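Endoglucanase E (Clostridium thermocellum, PDB 2WAO) cleaves beta-1,4-glucosidic bonds of cellulose and, through the carbohydrate esterase domain modelled here, probably removes acetyl groups from plant cell-wall polysaccharides while also binding cellulose chains. Local coordinates at residues 10-21 with 25-37. Residues are numbered along the deposited sequence; the frame is centred on the assembly and turned at random.
Sequences GILYNGRFDFSD and PKCAWSGSNVELN. With FMT (formic acid), chain L; FMT (formic acid), chain F.
F17 packs between C27 and Y13: C27 CB sits over one face of its ring, 3.8 Å from the ring centroid, and Y13 CB covers the opposite face. C27 SG meets the same ring obliquely, 4.5 Å from its centroid. Next to this, P25 lays CG over a face of the Y13 ring in a CH-pi contact, 3.5 Å from Y13 CE1, and offers CB to F19 CE1. V34 spreads its two methyls, CG2 against Y13 CD1 and CG1 against I11 CG2 at a tight 3.3 Å; F104 of strand 102-108 backs F17, C27 and V34. The backbone behind these side chains belongs to two antiparallel sheets of the N-terminal beta domain: 12-14 pairs with 33-37, while 17-18 and 26-27 form a hairpin on the other sheet, G15 and R16 bridging the step. R16 runs extended past W29 to E126 (salt bridge) and the carbonyls of Y196 and Y198, the last also taking W29 NE1, so the contact reaches the SGNH-like catalytic domain. On the other face of the first sheet, N14 ND2 spends both hydrogens within its own amide plane, on N33 OD1 at 2.8 Å and on the anti side of E35 OE1 at 3.0 Å; E35 OE2 accepts from H88. With N33 CG between its backbone N and carbonyl carbon (chi1 65°), OD1 faces N14 while ND2 donates to G31 O, which fixes the amide's rotation. Beyond the hairpin's backbone bonds, water 4 links D18 OD2 to K26 NZ, and water 5 links that amine to D21 OD2, which also accepts from Q103.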
loop_
_atom_site.group_PDB
_atom_site.type_symbol
_atom_site.label_atom_id
_atom_site.label_comp_id
_atom_site.label_asym_id
_atom_site.label_seq_id
_atom_site.Cartn_x
_atom_site.Cartn_y
_atom_site.Cartn_z
ATOM N N GLY A 10 -11.187 8.074 -19.825
ATOM C CA GLY A 10 -10.694 9.464 -19.613
ATOM C C GLY A 10 -9.860 9.567 -18.341
ATOM O O GLY A 10 -8.957 10.366 -18.284
ATOM N N ILE A 11 -10.158 8.738 -17.340
ATOM C CA ILE A 11 -9.454 8.840 -16.023
ATOM C C ILE A 11 -9.098 7.424 -15.558
ATOM O O ILE A 11 -9.947 6.515 -15.611
ATOM C CB ILE A 11 -10.341 9.555 -14.957
ATOM C CG1 ILE A 11 -10.613 11.022 -15.384
ATOM C CG2 ILE A 11 -9.673 9.485 -13.547
ATOM C CD1 ILE A 11 -11.345 11.835 -14.367
ATOM N N LEU A 12 -7.864 7.231 -15.098
ATOM C CA LEU A 12 -7.486 5.939 -14.536
ATOM C C LEU A 12 -7.634 5.928 -13.033
ATOM O O LEU A 12 -7.097 6.802 -12.337
ATOM C CB LEU A 12 -6.043 5.602 -14.876
ATOM C CG LEU A 12 -5.689 5.451 -16.341
ATOM C CD1 LEU A 12 -4.250 4.965 -16.404
ATOM C CD2 LEU A 12 -6.675 4.476 -17.065
ATOM N N TYR A 13 -8.351 4.936 -12.534
ATOM C CA TYR A 13 -8.593 4.845 -11.097
ATOM C C TYR A 13 -7.723 3.650 -10.635
ATOM O O TYR A 13 -8.110 2.494 -10.799
ATOM C CB TYR A 13 -10.091 4.671 -10.820
ATOM C CG TYR A 13 -10.884 5.946 -11.071
ATOM C CD1 TYR A 13 -10.946 6.953 -10.107
ATOM C CD2 TYR A 13 -11.558 6.154 -12.285
ATOM C CE1 TYR A 13 -11.647 8.152 -10.339
ATOM C CE2 TYR A 13 -12.283 7.352 -12.514
ATOM C CZ TYR A 13 -12.316 8.334 -11.542
ATOM O OH TYR A 13 -13.029 9.524 -11.756
ATOM N N ASN A 14 -6.528 3.939 -10.110
ATOM C CA ASN A 14 -5.538 2.929 -9.753
ATOM C C ASN A 14 -5.676 2.479 -8.300
ATOM O O ASN A 14 -5.202 3.151 -7.414
ATOM C CB ASN A 14 -4.131 3.500 -9.924
ATOM C CG ASN A 14 -3.804 3.800 -11.367
ATOM O OD1 ASN A 14 -4.229 3.056 -12.262
ATOM N ND2 ASN A 14 -3.068 4.895 -11.611
ATOM N N GLY A 15 -6.336 1.354 -8.073
ATOM C CA GLY A 15 -6.631 0.918 -6.734
ATOM C C GLY A 15 -7.916 0.114 -6.741
ATOM O O GLY A 15 -8.489 -0.221 -7.829
ATOM N N ARG A 16 -8.360 -0.205 -5.544
ATOM C CA ARG A 16 -9.682 -0.763 -5.320
ATOM C C ARG A 16 -10.674 0.369 -5.177
ATOM O O ARG A 16 -10.695 1.084 -4.158
ATOM C CB ARG A 16 -9.724 -1.706 -4.091
ATOM C CG ARG A 16 -8.843 -2.957 -4.266
ATOM C CD ARG A 16 -9.060 -3.858 -3.080
ATOM N NE ARG A 16 -8.301 -5.109 -3.159
ATOM C CZ ARG A 16 -8.440 -6.056 -2.248
ATOM N NH1 ARG A 16 -9.303 -5.859 -1.254
ATOM N NH2 ARG A 16 -7.732 -7.192 -2.319
ATOM N N PHE A 17 -11.463 0.584 -6.223
ATOM C CA PHE A 17 -12.474 1.652 -6.182
ATOM C C PHE A 17 -13.893 1.048 -6.202
ATOM O O PHE A 17 -14.107 -0.003 -6.816
ATOM C CB PHE A 17 -12.284 2.654 -7.339
ATOM C CG PHE A 17 -11.162 3.634 -7.140
ATOM C CD1 PHE A 17 -11.414 4.966 -6.779
ATOM C CD2 PHE A 17 -9.852 3.256 -7.375
ATOM C CE1 PHE A 17 -10.356 5.893 -6.614
ATOM C CE2 PHE A 17 -8.786 4.170 -7.184
ATOM C CZ PHE A 17 -9.044 5.493 -6.841
ATOM N N ASP A 18 -14.827 1.717 -5.514
ATOM C CA ASP A 18 -16.247 1.431 -5.584
ATOM C C ASP A 18 -16.913 2.483 -6.492
ATOM O O ASP A 18 -16.779 3.702 -6.260
ATOM C CB ASP A 18 -16.811 1.494 -4.171
ATOM C CG ASP A 18 -18.332 1.402 -4.103
ATOM O OD1 ASP A 18 -18.963 0.665 -4.887
ATOM O OD2 ASP A 18 -18.894 2.058 -3.187
ATOM N N PHE A 19 -17.626 2.019 -7.517
ATOM C CA PHE A 19 -18.263 2.949 -8.475
ATOM C C PHE A 19 -19.795 3.014 -8.305
ATOM O O PHE A 19 -20.501 3.524 -9.182
ATOM C CB PHE A 19 -17.856 2.532 -9.899
ATOM C CG PHE A 19 -16.373 2.679 -10.178
ATOM C CD1 PHE A 19 -15.848 3.916 -10.546
ATOM C CD2 PHE A 19 -15.498 1.582 -10.073
ATOM C CE1 PHE A 19 -14.491 4.086 -10.832
ATOM C CE2 PHE A 19 -14.122 1.741 -10.347
ATOM C CZ PHE A 19 -13.622 3.003 -10.728
ATOM N N SER A 20 -20.303 2.554 -7.167
ATOM C CA SER A 20 -21.753 2.396 -6.998
ATOM C C SER A 20 -22.506 3.742 -6.904
ATOM O O SER A 20 -23.666 3.825 -7.282
ATOM C CB SER A 20 -22.082 1.460 -5.836
ATOM O OG SER A 20 -21.768 2.044 -4.593
ATOM N N ASP A 21 -21.821 4.790 -6.450
ATOM C CA ASP A 21 -22.416 6.128 -6.331
ATOM C C ASP A 21 -22.102 6.962 -7.582
ATOM O O ASP A 21 -20.938 7.285 -7.833
ATOM C CB ASP A 21 -21.855 6.827 -5.098
ATOM C CG ASP A 21 -22.511 8.195 -4.829
ATOM O OD1 ASP A 21 -23.267 8.720 -5.686
ATOM O OD2 ASP A 21 -22.253 8.757 -3.755
ATOM N N PRO A 25 -16.403 8.021 -7.641
ATOM C CA PRO A 25 -15.767 6.790 -7.170
ATOM C C PRO A 25 -15.253 6.978 -5.764
ATOM O O PRO A 25 -14.870 8.101 -5.397
ATOM C CB PRO A 25 -14.597 6.590 -8.127
ATOM C CG PRO A 25 -14.904 7.424 -9.304
ATOM C CD PRO A 25 -15.688 8.590 -8.795
ATOM N N LYS A 26 -15.310 5.895 -4.988
ATOM C CA LYS A 26 -14.899 5.870 -3.604
ATOM C C LYS A 26 -13.762 4.892 -3.438
ATOM O O LYS A 26 -13.703 3.879 -4.138
ATOM C CB LYS A 26 -16.043 5.394 -2.722
ATOM C CG LYS A 26 -17.248 6.327 -2.676
ATOM C CD LYS A 26 -18.133 5.883 -1.536
ATOM C CE LYS A 26 -19.543 5.909 -2.008
ATOM N NZ LYS A 26 -20.494 5.568 -0.914
ATOM N N CYS A 27 -12.846 5.214 -2.519
ATOM C CA CYS A 27 -11.685 4.345 -2.261
ATOM C C CYS A 27 -11.254 4.511 -0.803
ATOM O O CYS A 27 -11.708 5.447 -0.110
ATOM C CB CYS A 27 -10.516 4.630 -3.191
ATOM S SG CYS A 27 -9.760 6.188 -2.822
ATOM N N ALA A 28 -10.407 3.590 -0.339
ATOM C CA ALA A 28 -10.005 3.581 1.069
ATOM C C ALA A 28 -8.526 3.246 1.225
ATOM O O ALA A 28 -7.805 3.890 1.987
ATOM C CB ALA A 28 -10.834 2.593 1.847
ATOM N N TRP A 29 -8.056 2.251 0.488
ATOM C CA TRP A 29 -6.709 1.735 0.769
ATOM C C TRP A 29 -5.587 2.724 0.490
ATOM O O TRP A 29 -5.653 3.527 -0.467
ATOM C CB TRP A 29 -6.461 0.415 0.056
ATOM C CG TRP A 29 -7.423 -0.675 0.473
ATOM C CD1 TRP A 29 -8.499 -1.128 -0.249
ATOM C CD2 TRP A 29 -7.419 -1.426 1.699
ATOM N NE1 TRP A 29 -9.149 -2.140 0.447
ATOM C CE2 TRP A 29 -8.511 -2.336 1.640
ATOM C CE3 TRP A 29 -6.559 -1.469 2.825
ATOM C CZ2 TRP A 29 -8.780 -3.262 2.668
ATOM C CZ3 TRP A 29 -6.826 -2.380 3.838
ATOM C CH2 TRP A 29 -7.938 -3.262 3.765
ATOM N N SER A 30 -4.536 2.644 1.320
ATOM C CA SER A 30 -3.292 3.396 1.088
ATOM C C SER A 30 -2.904 3.367 -0.395
ATOM O O SER A 30 -2.942 2.327 -1.049
ATOM C CB SER A 30 -2.111 2.744 1.822
ATOM O OG SER A 30 -2.306 2.717 3.197
ATOM N N GLY A 31 -2.453 4.497 -0.898
ATOM C CA GLY A 31 -1.850 4.486 -2.220
ATOM C C GLY A 31 -2.879 4.447 -3.362
ATOM O O GLY A 31 -2.481 4.445 -4.540
ATOM N N SER A 32 -4.178 4.392 -3.033
ATOM C CA SER A 32 -5.229 4.598 -4.075
ATOM C C SER A 32 -4.861 5.868 -4.822
ATOM O O SER A 32 -4.525 6.891 -4.176
ATOM C CB SER A 32 -6.623 4.750 -3.481
ATOM O OG SER A 32 -7.009 3.581 -2.774
ATOM N N ASN A 33 -4.948 5.851 -6.157
ATOM C CA ASN A 33 -4.587 7.052 -6.899
ATOM C C ASN A 33 -5.349 7.191 -8.197
ATOM O O ASN A 33 -5.824 6.190 -8.746
ATOM C CB ASN A 33 -3.060 7.187 -7.126
ATOM C CG ASN A 33 -2.503 6.102 -7.994
ATOM O OD1 ASN A 33 -2.391 6.265 -9.230
ATOM N ND2 ASN A 33 -2.148 4.974 -7.369
ATOM N N VAL A 34 -5.536 8.448 -8.593
ATOM C CA VAL A 34 -6.296 8.799 -9.786
ATOM C C VAL A 34 -5.251 9.359 -10.746
ATOM O O VAL A 34 -4.398 10.175 -10.368
ATOM C CB VAL A 34 -7.368 9.891 -9.458
ATOM C CG1 VAL A 34 -8.136 10.251 -10.698
ATOM C CG2 VAL A 34 -8.348 9.378 -8.351
ATOM N N GLU A 35 -5.275 8.933 -11.996
ATOM C CA GLU A 35 -4.256 9.384 -12.915
ATOM C C GLU A 35 -4.911 9.842 -14.242
ATOM O O GLU A 35 -5.819 9.193 -14.757
ATOM C CB GLU A 35 -3.243 8.259 -13.105
ATOM C CG GLU A 35 -2.239 8.483 -14.174
ATOM C CD GLU A 35 -1.330 7.265 -14.385
ATOM O OE1 GLU A 35 -1.698 6.138 -13.935
ATOM O OE2 GLU A 35 -0.276 7.432 -15.051
ATOM N N LEU A 36 -4.474 10.983 -14.742
ATOM C CA LEU A 36 -5.108 11.557 -15.947
ATOM C C LEU A 36 -4.149 12.491 -16.674
ATOM O O LEU A 36 -3.165 12.924 -16.104
ATOM C CB LEU A 36 -6.419 12.274 -15.556
ATOM C CG LEU A 36 -6.309 13.462 -14.565
ATOM C CD1 LEU A 36 -5.750 14.719 -15.271
ATOM C CD2 LEU A 36 -7.668 13.761 -13.963
ATOM N N ASN A 37 -4.457 12.780 -17.933
ATOM C CA ASN A 37 -3.813 13.834 -18.692
ATOM C C ASN A 37 -4.780 14.994 -18.905
ATOM O O ASN A 37 -5.965 14.772 -19.123
ATOM C CB ASN A 37 -3.377 13.302 -20.065
ATOM C CG ASN A 37 -2.260 12.254 -19.966
ATOM O OD1 ASN A 37 -1.198 12.500 -19.383
ATOM N ND2 ASN A 37 -2.507 11.093 -20.536
HETATM C C FMT L . -5.206 -0.228 -11.694
HETATM O O1 FMT L . -5.806 -0.503 -10.643
HETATM O O2 FMT L . -4.025 0.161 -11.784
HETATM C C FMT F . -10.116 5.179 -21.196
HETATM O O1 FMT F . -10.488 4.807 -20.086
HETATM O O2 FMT F . -10.842 5.759 -22.006
HETATM O O HOH W 1 -6.651 11.603 -18.984
HETATM O O HOH W 2 -6.799 0.856 -3.492
HETATM O O HOH W 3 -10.097 1.131 -1.597
HETATM O O HOH W 4 -20.531 2.730 -1.254
HETATM O O HOH W 5 -22.184 7.779 -1.160
#